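Local coordinates for putative metal-dependent isothiocyanate hydrolase SaxA (Pectobacterium carotovorum, PDB 6BRM), which probably hydrolyses isothiocyanates, using two bound zinc ions in a metallo-beta-lactamase-type fold, at residues Leu3-Asn8 / Pro251-Thr256; Leu21-Leu26 / Ile64-His69; Asp155-Tyr160 / Lys179-Val184. All blocks are in the same frame, centred on the assembly; numbering follows the deposited sequence.

Contact 1: Leu3-Asn8 / Pro251-Thr256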
loop_
_atom_site.group_PDB
_atom_site.type_symbol
_atom_site.label_atom_id
_atom_site.label_comp_id
_atom_site.label_asym_id
_atom_site.label_seq_id
_atom_site.Cartn_x
_atom_site.Cartn_y
_atom_site.Cartn_z
ATOM N N LEU B 3 21.297 -17.393 -6.921
ATOM C CA LEU B 3 20.703 -17.072 -5.623
ATOM C C LEU B 3 21.049 -18.203 -4.654
ATOM O O LEU B 3 20.787 -19.371 -4.953
ATOM C CB LEU B 3 19.177 -16.938 -5.745
ATOM C CG LEU B 3 18.400 -16.085 -4.725
ATOM C CD1 LEU B 3 16.929 -16.479 -4.725
ATOM C CD2 LEU B 3 18.941 -16.158 -3.303
ATOM N N THR B 4 21.630 -17.852 -3.506
ATOM C CA THR B 4 21.930 -18.809 -2.440
ATOM C C THR B 4 21.063 -18.498 -1.225
ATOM O O THR B 4 21.104 -17.385 -0.707
ATOM C CB THR B 4 23.415 -18.739 -2.011
ATOM O OG1 THR B 4 24.260 -18.641 -3.165
ATOM C CG2 THR B 4 23.812 -19.966 -1.199
ATOM N N GLN B 5 20.273 -19.474 -0.780
ATOM C CA GLN B 5 19.598 -19.389 0.515
ATOM C C GLN B 5 20.665 -19.601 1.585
ATOM O O GLN B 5 21.409 -20.586 1.524
ATOM C CB GLN B 5 18.504 -20.461 0.623
ATOM C CG GLN B 5 17.721 -20.497 1.939
ATOM C CD GLN B 5 16.892 -19.250 2.199
ATOM O OE1 GLN B 5 16.566 -18.497 1.282
ATOM N NE2 GLN B 5 16.540 -19.032 3.457
ATOM N N ILE B 6 20.758 -18.669 2.535
ATOM C CA ILE B 6 21.667 -18.799 3.682
ATOM C C ILE B 6 20.854 -19.315 4.876
ATOM O O ILE B 6 20.889 -20.511 5.157
ATOM C CB ILE B 6 22.419 -17.474 3.984
ATOM C CG1 ILE B 6 23.306 -17.064 2.797
ATOM C CG2 ILE B 6 23.246 -17.584 5.263
ATOM C CD1 ILE B 6 24.547 -17.913 2.577
ATOM N N ARG B 7 20.116 -18.430 5.552
ATOM C CA ARG B 7 19.186 -18.815 6.628
ATOM C C ARG B 7 18.230 -17.656 6.931
ATOM O O ARG B 7 18.659 -16.503 7.008
ATOM C CB ARG B 7 19.936 -19.264 7.898
ATOM C CG ARG B 7 20.823 -18.205 8.548
ATOM C CD ARG B 7 20.253 -17.659 9.856
ATOM N NE ARG B 7 20.773 -18.379 11.024
ATOM C CZ ARG B 7 21.942 -18.143 11.631
ATOM N NH1 ARG B 7 22.773 -17.192 11.204
ATOM N NH2 ARG B 7 22.293 -18.874 12.688
ATOM N N ASN B 8 16.945 -17.975 7.096
ATOM C CA ASN B 8 15.863 -16.982 7.200
ATOM C C ASN B 8 15.777 -16.179 5.882
ATOM O O ASN B 8 15.750 -16.797 4.815
ATOM C CB ASN B 8 16.016 -16.117 8.470
ATOM C CG ASN B 8 14.704 -15.480 8.918
ATOM O OD1 ASN B 8 13.666 -16.144 9.004
ATOM N ND2 ASN B 8 14.748 -14.186 9.211
ATOM N N PRO B 251 14.418 -24.207 -0.925
ATOM C CA PRO B 251 15.817 -24.596 -0.802
ATOM C C PRO B 251 16.251 -24.844 0.640
ATOM O O PRO B 251 15.710 -24.237 1.572
ATOM C CB PRO B 251 16.551 -23.376 -1.353
ATOM C CG PRO B 251 15.694 -22.236 -0.922
ATOM C CD PRO B 251 14.277 -22.741 -1.017
ATOM N N ALA B 252 17.240 -25.720 0.801
ATOM C CA ALA B 252 17.895 -25.928 2.089
ATOM C C ALA B 252 18.792 -24.735 2.402
ATOM O O ALA B 252 19.060 -23.902 1.531
ATOM C CB ALA B 252 18.710 -27.214 2.070
ATOM N N ASP B 253 19.244 -24.652 3.649
ATOM C CA ASP B 253 20.228 -23.646 4.044
ATOM C C ASP B 253 21.566 -23.984 3.392
ATOM O O ASP B 253 22.111 -25.065 3.620
ATOM C CB ASP B 253 20.367 -23.592 5.569
ATOM C CG ASP B 253 19.180 -22.923 6.244
ATOM O OD1 ASP B 253 18.098 -22.824 5.625
ATOM O OD2 ASP B 253 19.332 -22.488 7.401
ATOM N N GLY B 254 22.065 -23.065 2.562
ATOM C CA GLY B 254 23.304 -23.263 1.800
ATOM C C GLY B 254 23.136 -23.670 0.340
ATOM O O GLY B 254 24.115 -23.654 -0.411
ATOM N N GLU B 255 21.917 -24.030 -0.072
ATOM C CA GLU B 255 21.655 -24.440 -1.460
ATOM C C GLU B 255 21.615 -23.233 -2.404
ATOM O O GLU B 255 20.950 -22.236 -2.113
ATOM C CB GLU B 255 20.336 -25.215 -1.569
ATOM C CG GLU B 255 20.234 -26.069 -2.828
ATOM C CD GLU B 255 18.824 -26.543 -3.124
ATOM O OE1 GLU B 255 18.451 -26.566 -4.317
ATOM O OE2 GLU B 255 18.087 -26.892 -2.175
ATOM N N THR B 256 22.323 -23.342 -3.529
ATOM C CA THR B 256 22.354 -22.303 -4.560
ATOM C C THR B 256 21.502 -22.727 -5.760
ATOM O O THR B 256 21.619 -23.861 -6.226
ATOM C CB THR B 256 23.796 -22.041 -5.037
ATOM O OG1 THR B 256 24.633 -21.751 -3.911
ATOM C CG2 THR B 256 23.852 -20.869 -6.017
#
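The carboxylate of Asp253 lies flat beneath the backbone of Ile6 and Arg7: on one face the carbonyl oxygen Ile6 O stands almost straight above Asp253 CG, at 3.1 Å, and Arg7 CB covers the same face nearer Asp253 OD2. Two acceptors meet here, so no hydrogen bond forms; the charge is answered at Asp253 OD1 by a salt bridge to Arg232. The other flat group, the amide of Gln5, is turned away from Pro251-Thr256. Its OE1 bonds to Ser220 and its NE2 reaches Asn8 O at 2.7 Å, a little out of the amide plane, which fixes the amide's rotation. Gln5 CG is anti to the backbone N (chi1 179°) and the chain then bends, so that its first carbons, CB and CG, rest against Pro251 CG while the amide goes on to Asn8. A long, flexible residue suits a place needing both an apolar stem and a polar tip.

The backbones join at Gln5, which gives its N-H to Glu255 O at 3.1 Å and accepts Gly254 N at its own O at 2.8 Å. Gly254 stands at the third position of a type II turn, Ala252 to Glu255, where its positive phi (100°) would bring a CB against the preceding carbonyl. Beyond the turn Thr4 and Thr256 form an antiparallel non-hydrogen-bonded pair. Both threonines hold OG1 beside the backbone N, and the two hydroxyls bond at 3.2 Å on one face of the sheet; threonine suits both places, its branched CB fitting a strand and its OG1 bonding across. The arrangement is that of a turn leading into an edge strand, 256-258, paired antiparallel with strand 2-7, whose far end carries a classic beta bulge at Ile6 and Arg7 opposite Thr10.

Contact 2: Leu21-Leu26 / Ile64-His69. With ZN (zinc ion), chain L.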
loop_
_atom_site.group_PDB
_atom_site.type_symbol
_atom_site.label_atom_id
_atom_site.label_comp_id
_atom_site.label_asym_id
_atom_site.label_seq_id
_atom_site.Cartn_x
_atom_site.Cartn_y
_atom_site.Cartn_z
ATOM N N LEU B 21 24.622 -9.116 -0.610
ATOM C CA LEU B 21 24.188 -9.851 0.574
ATOM C C LEU B 21 22.959 -9.130 1.114
ATOM O O LEU B 21 23.078 -8.033 1.657
ATOM C CB LEU B 21 25.314 -9.896 1.617
ATOM C CG LEU B 21 25.047 -10.467 3.019
ATOM C CD1 LEU B 21 24.541 -11.901 2.993
ATOM C CD2 LEU B 21 26.315 -10.373 3.854
ATOM N N ILE B 22 21.785 -9.740 0.947
ATOM C CA ILE B 22 20.520 -9.138 1.369
ATOM C C ILE B 22 20.173 -9.621 2.775
ATOM O O ILE B 22 20.120 -10.827 3.014
ATOM C CB ILE B 22 19.364 -9.476 0.387
ATOM C CG1 ILE B 22 19.640 -8.877 -1.007
ATOM C CG2 ILE B 22 18.020 -8.984 0.926
ATOM C CD1 ILE B 22 20.170 -9.867 -2.022
ATOM N N ASP B 23 19.938 -8.672 3.687
ATOM C CA ASP B 23 19.458 -8.940 5.051
ATOM C C ASP B 23 20.337 -9.919 5.853
ATOM O O ASP B 23 19.920 -11.047 6.131
ATOM C CB ASP B 23 18.001 -9.421 5.009
ATOM C CG ASP B 23 17.053 -8.374 4.440
ATOM O OD1 ASP B 23 17.529 -7.371 3.866
ATOM O OD2 ASP B 23 15.825 -8.560 4.567
ATOM N N PRO B 24 21.550 -9.482 6.243
ATOM C CA PRO B 24 22.470 -10.381 6.951
ATOM C C PRO B 24 22.112 -10.635 8.427
ATOM O O PRO B 24 22.164 -9.714 9.247
ATOM C CB PRO B 24 23.837 -9.679 6.822
ATOM C CG PRO B 24 23.598 -8.377 6.125
ATOM C CD PRO B 24 22.123 -8.135 6.077
ATOM N N MET B 25 21.734 -11.878 8.737
ATOM C CA MET B 25 21.614 -12.367 10.114
ATOM C C MET B 25 22.786 -13.323 10.352
ATOM O O MET B 25 22.803 -14.431 9.809
ATOM C CB MET B 25 20.278 -13.084 10.322
ATOM C CG MET B 25 19.899 -13.277 11.783
ATOM S SD MET B 25 18.979 -14.787 12.152
ATOM C CE MET B 25 17.541 -14.642 11.098
ATOM N N LEU B 26 23.763 -12.885 11.149
ATOM C CA LEU B 26 25.054 -13.579 11.295
ATOM C C LEU B 26 25.365 -14.123 12.709
ATOM O O LEU B 26 26.500 -14.530 12.975
ATOM C CB LEU B 26 26.184 -12.640 10.818
ATOM C CG LEU B 26 26.621 -12.755 9.353
ATOM C CD1 LEU B 26 25.447 -12.695 8.386
ATOM C CD2 LEU B 26 27.632 -11.664 9.041
ATOM N N ILE B 64 22.354 -5.099 1.294
ATOM C CA ILE B 64 21.030 -4.490 1.121
ATOM C C ILE B 64 20.143 -4.854 2.316
ATOM O O ILE B 64 19.924 -6.033 2.585
ATOM C CB ILE B 64 20.358 -4.920 -0.207
ATOM C CG1 ILE B 64 21.342 -4.791 -1.384
ATOM C CG2 ILE B 64 19.118 -4.068 -0.473
ATOM C CD1 ILE B 64 20.813 -5.289 -2.712
ATOM N N LEU B 65 19.651 -3.833 3.025
ATOM C CA LEU B 65 18.743 -3.999 4.166
ATOM C C LEU B 65 17.332 -3.565 3.779
ATOM O O LEU B 65 17.101 -2.383 3.497
ATOM C CB LEU B 65 19.214 -3.158 5.363
ATOM C CG LEU B 65 20.210 -3.750 6.370
ATOM C CD1 LEU B 65 21.180 -4.735 5.735
ATOM C CD2 LEU B 65 20.971 -2.628 7.064
ATOM N N THR B 66 16.398 -4.521 3.783
ATOM C CA THR B 66 14.981 -4.237 3.543
ATOM C C THR B 66 14.375 -3.479 4.725
ATOM O O THR B 66 13.534 -2.602 4.537
ATOM C CB THR B 66 14.164 -5.522 3.301
ATOM O OG1 THR B 66 14.248 -6.384 4.444
ATOM C CG2 THR B 66 14.668 -6.256 2.061
ATOM N N HIS B 67 14.795 -3.855 5.934
ATOM C CA HIS B 67 14.455 -3.144 7.174
ATOM C C HIS B 67 15.369 -3.613 8.316
ATOM O O HIS B 67 16.184 -4.523 8.126
ATOM C CB HIS B 67 12.965 -3.306 7.541
ATOM C CG HIS B 67 12.521 -4.721 7.761
ATOM N ND1 HIS B 67 12.910 -5.770 6.956
ATOM C CD2 HIS B 67 11.670 -5.249 8.674
ATOM C CE1 HIS B 67 12.339 -6.885 7.378
ATOM N NE2 HIS B 67 11.582 -6.598 8.421
ATOM N N THR B 68 15.234 -2.990 9.489
ATOM C CA THR B 68 16.134 -3.238 10.623
ATOM C C THR B 68 15.575 -4.181 11.709
ATOM O O THR B 68 16.067 -4.173 12.838
ATOM C CB THR B 68 16.548 -1.899 11.268
ATOM O OG1 THR B 68 15.379 -1.210 11.729
ATOM C CG2 THR B 68 17.283 -1.030 10.258
ATOM N N HIS B 69 14.572 -4.998 11.377
ATOM C CA HIS B 69 14.116 -6.058 12.289
ATOM C C HIS B 69 15.259 -7.044 12.530
ATOM O O HIS B 69 15.996 -7.379 11.600
ATOM C CB HIS B 69 12.880 -6.791 11.747
ATOM C CG HIS B 69 11.599 -6.025 11.908
ATOM N ND1 HIS B 69 10.416 -6.421 11.318
ATOM C CD2 HIS B 69 11.319 -4.884 12.585
ATOM C CE1 HIS B 69 9.463 -5.560 11.634
ATOM N NE2 HIS B 69 9.986 -4.621 12.402
HETATM ZN ZN ZN L . 10.342 -7.915 9.694
HETATM O O HOH W 1 11.267 -9.486 10.901
#
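This is a buried strand-end contact, in which Asp23, just past strand 18-22, holds the start of the zinc-binding loop that follows strand 62-64. The strands run parallel, with Ile22 bridged to Ile64: Ile64 N bonds to Leu21 O, and Asp23 N donates to Ile64 O at 2.9 Å. On one face the two isoleucines lie side by side, as suits branched residues, Ile22 CG1 against Ile64 CB and CD1, and Ile64 packs on Leu149 and Phe151 of the other sheet. Across from them Pro24 CD meets Leu65 CD1.

The loop carries the His-X-His-X-Asp-His motif of the metallo-beta-lactamase superfamily. At its start the carboxylate of Asp23 takes over from the backbone. Its OD1 accepts Thr66 N at 3.1 Å and its OD2 accepts Thr66 OG1 at 2.7 Å, both syn and somewhat out of plane; OD2 also receives His72 ND1. Thr66 OG1 sits in the crowded position (chi1 60°), from where it donates to Asp23 and accepts the N-H of His67 ND1 at 2.9 Å, in that ring's plane. Through these bonds Asp23 and Thr66 are second-shell residues, probably orienting zinc ligands His67 and His72.

His67 NE2 and His69 ND1 bind one zinc ion at 2.2 Å, with a water, His128 and Asp164; His72 is a ligand of the second. His67 brings its CD2 over one face of the His69 ring, offset toward the rim.

Contact 3: Asp155-Tyr160 / Lys179-Val184; sequences DEKTIY and KPEIVV
Thr158 O is approached by two backbone N-H groups in succession, Glu181 N at 3.3 Å and Ile182 N at 3.4 Å. Both bonds are weak, the first being the more bent, at 122°, as the chain leaves Pro180 and only then becomes a strand. From there the parallel ladder is regular: Tyr160 N bonds to Ile182 O at 2.9 Å, and Val184 N to Tyr160 O at 2.8 Å.

Ile159 and Ile182 are paired on one face of the sheet. Ile159 CG1 is anti to the backbone N (chi1 176°), an extended course that carries CD1 against both Ile182 CG2 and Val184 CG2, the latter at 3.6 Å. Branched aliphatic residues suit this buried strand surface. On the other face the flat ring of Tyr160 lies alongside Pro180 and Val183; Tyr160 CB rests on Pro180 CG at 3.5 Å, and CD2 reaches Val183 CG1. At the more open end the stem of Lys157 passes across the tip of Glu181, but Lys157 NZ stays 5.0 Å from Glu181 OE1, so the opposite charges form no salt bridge and would attract only loosely.

The contact closes a beta-alpha-beta unit: strand 159-163, helix 169-178 and strand 182-186, with Lys179 leaving the helix at positive phi. That helix covers Tyr160 and Val183 through Leu175, while Met1 meets Ile159 and Ile182 on the opposite face, and strands 148-152 and 216-220 flank the pair.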
loop_
_atom_site.group_PDB
_atom_site.type_symbol
_atom_site.label_atom_id
_atom_site.label_comp_id
_atom_site.label_asym_id
_atom_site.label_seq_id
_atom_site.Cartn_x
_atom_site.Cartn_y
_atom_site.Cartn_z
ATOM N N ASP B 155 20.448 -9.743 -20.467
ATOM C CA ASP B 155 21.337 -10.898 -20.155
ATOM C C ASP B 155 20.953 -11.678 -18.878
ATOM O O ASP B 155 21.672 -12.604 -18.491
ATOM C CB ASP B 155 22.827 -10.494 -20.031
ATOM C CG ASP B 155 23.295 -9.552 -21.126
ATOM O OD1 ASP B 155 22.583 -9.383 -22.140
ATOM O OD2 ASP B 155 24.396 -8.983 -20.961
ATOM N N GLU B 156 19.830 -11.330 -18.244
ATOM C CA GLU B 156 19.484 -11.849 -16.919
ATOM C C GLU B 156 17.968 -11.763 -16.706
ATOM O O GLU B 156 17.340 -10.775 -17.090
ATOM C CB GLU B 156 20.222 -11.056 -15.829
ATOM C CG GLU B 156 20.484 -11.837 -14.547
ATOM C CD GLU B 156 21.867 -12.471 -14.489
ATOM O OE1 GLU B 156 21.961 -13.711 -14.601
ATOM O OE2 GLU B 156 22.864 -11.736 -14.325
ATOM N N LYS B 157 17.385 -12.797 -16.104
ATOM C CA LYS B 157 15.954 -12.795 -15.788
ATOM C C LYS B 157 15.650 -11.816 -14.658
ATOM O O LYS B 157 16.541 -11.447 -13.881
ATOM C CB LYS B 157 15.474 -14.196 -15.399
ATOM C CG LYS B 157 15.563 -15.216 -16.524
ATOM C CD LYS B 157 14.930 -16.537 -16.124
ATOM C CE LYS B 157 14.638 -17.410 -17.332
ATOM N NZ LYS B 157 13.886 -18.636 -16.941
ATOM N N THR B 158 14.388 -11.405 -14.578
ATOM C CA THR B 158 13.929 -10.448 -13.575
ATOM C C THR B 158 13.581 -11.191 -12.289
ATOM O O THR B 158 12.815 -12.158 -12.325
ATOM C CB THR B 158 12.689 -9.678 -14.079
ATOM O OG1 THR B 158 12.971 -9.097 -15.361
ATOM C CG2 THR B 158 12.292 -8.573 -13.104
ATOM N N ILE B 159 14.126 -10.734 -11.161
ATOM C CA ILE B 159 13.862 -11.357 -9.847
ATOM C C ILE B 159 13.239 -10.332 -8.901
ATOM O O ILE B 159 13.654 -9.176 -8.878
ATOM C CB ILE B 159 15.121 -12.013 -9.203
ATOM C CG1 ILE B 159 14.783 -12.558 -7.804
ATOM C CG2 ILE B 159 16.279 -11.035 -9.099
ATOM C CD1 ILE B 159 15.773 -13.549 -7.225
ATOM N N TYR B 160 12.251 -10.783 -8.125
ATOM C CA TYR B 160 11.547 -9.957 -7.140
ATOM C C TYR B 160 11.651 -10.583 -5.751
ATOM O O TYR B 160 11.067 -11.633 -5.506
ATOM C CB TYR B 160 10.073 -9.809 -7.557
ATOM C CG TYR B 160 9.161 -9.039 -6.608
ATOM C CD1 TYR B 160 9.634 -7.987 -5.818
ATOM C CD2 TYR B 160 7.804 -9.341 -6.539
ATOM C CE1 TYR B 160 8.787 -7.281 -4.971
ATOM C CE2 TYR B 160 6.951 -8.637 -5.700
ATOM C CZ TYR B 160 7.446 -7.609 -4.918
ATOM O OH TYR B 160 6.603 -6.917 -4.082
ATOM N N LYS B 179 6.473 -8.121 -13.714
ATOM C CA LYS B 179 6.281 -9.478 -14.261
ATOM C C LYS B 179 7.502 -10.391 -14.075
ATOM O O LYS B 179 8.090 -10.853 -15.059
ATOM C CB LYS B 179 5.862 -9.407 -15.738
ATOM C CG LYS B 179 4.602 -8.580 -15.979
ATOM C CD LYS B 179 3.715 -9.156 -17.074
ATOM C CE LYS B 179 2.892 -10.335 -16.573
ATOM N NZ LYS B 179 1.843 -10.751 -17.544
ATOM N N PRO B 180 7.888 -10.650 -12.809
ATOM C CA PRO B 180 9.113 -11.413 -12.564
ATOM C C PRO B 180 8.959 -12.895 -12.884
ATOM O O PRO B 180 7.923 -13.482 -12.578
ATOM C CB PRO B 180 9.363 -11.223 -11.056
ATOM C CG PRO B 180 8.327 -10.260 -10.571
ATOM C CD PRO B 180 7.202 -10.329 -11.545
ATOM N N GLU B 181 9.982 -13.482 -13.501
ATOM C CA GLU B 181 10.052 -14.937 -13.669
ATOM C C GLU B 181 10.360 -15.634 -12.332
ATOM O O GLU B 181 10.005 -16.795 -12.143
ATOM C CB GLU B 181 11.098 -15.330 -14.728
ATOM C CG GLU B 181 10.774 -14.874 -16.150
ATOM C CD GLU B 181 11.547 -13.634 -16.580
ATOM O OE1 GLU B 181 12.698 -13.777 -17.049
ATOM O OE2 GLU B 181 11.000 -12.516 -16.466
ATOM N N ILE B 182 11.021 -14.917 -11.420
ATOM C CA ILE B 182 11.364 -15.422 -10.087
ATOM C C ILE B 182 10.803 -14.482 -9.018
ATOM O O ILE B 182 11.117 -13.290 -9.009
ATOM C CB ILE B 182 12.897 -15.515 -9.904
ATOM C CG1 ILE B 182 13.523 -16.416 -10.980
ATOM C CG2 ILE B 182 13.252 -16.037 -8.512
ATOM C CD1 ILE B 182 14.989 -16.132 -11.216
ATOM N N VAL B 183 9.986 -15.028 -8.119
ATOM C CA VAL B 183 9.440 -14.281 -6.983
ATOM C C VAL B 183 9.880 -14.973 -5.691
ATOM O O VAL B 183 9.438 -16.086 -5.409
ATOM C CB VAL B 183 7.898 -14.191 -7.051
ATOM C CG1 VAL B 183 7.358 -13.266 -5.968
ATOM C CG2 VAL B 183 7.455 -13.683 -8.416
ATOM N N VAL B 184 10.750 -14.313 -4.921
ATOM C CA VAL B 184 11.241 -14.847 -3.647
ATOM C C VAL B 184 10.342 -14.345 -2.511
ATOM O O VAL B 184 10.298 -13.142 -2.239
ATOM C CB VAL B 184 12.710 -14.440 -3.369
ATOM C CG1 VAL B 184 13.251 -15.172 -2.142
ATOM C CG2 VAL B 184 13.590 -14.720 -4.579
#

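In the fold
Contact 1 joins strand 2-7 to the returning end of the chain, and contacts 2 and 3 follow each other in the sequence between its two segments. Contacts 1 and 2, with centres about 15 Å apart, belong to the same seven-stranded sheet and meet where Arg7 NH1 probably bonds to Met25 O. Contact 3 belongs to the other sheet, with its centre about 17 Å from contact 1 and about 20 Å from contact 2. Leu3 bridges the sheets by packing on Ile159 and Val184. Contact 1 thus touches both others, tying the chain's start and finish into the two-sheet sandwich, where the loop after strand 62-64, in contact 2, carries zinc ligands.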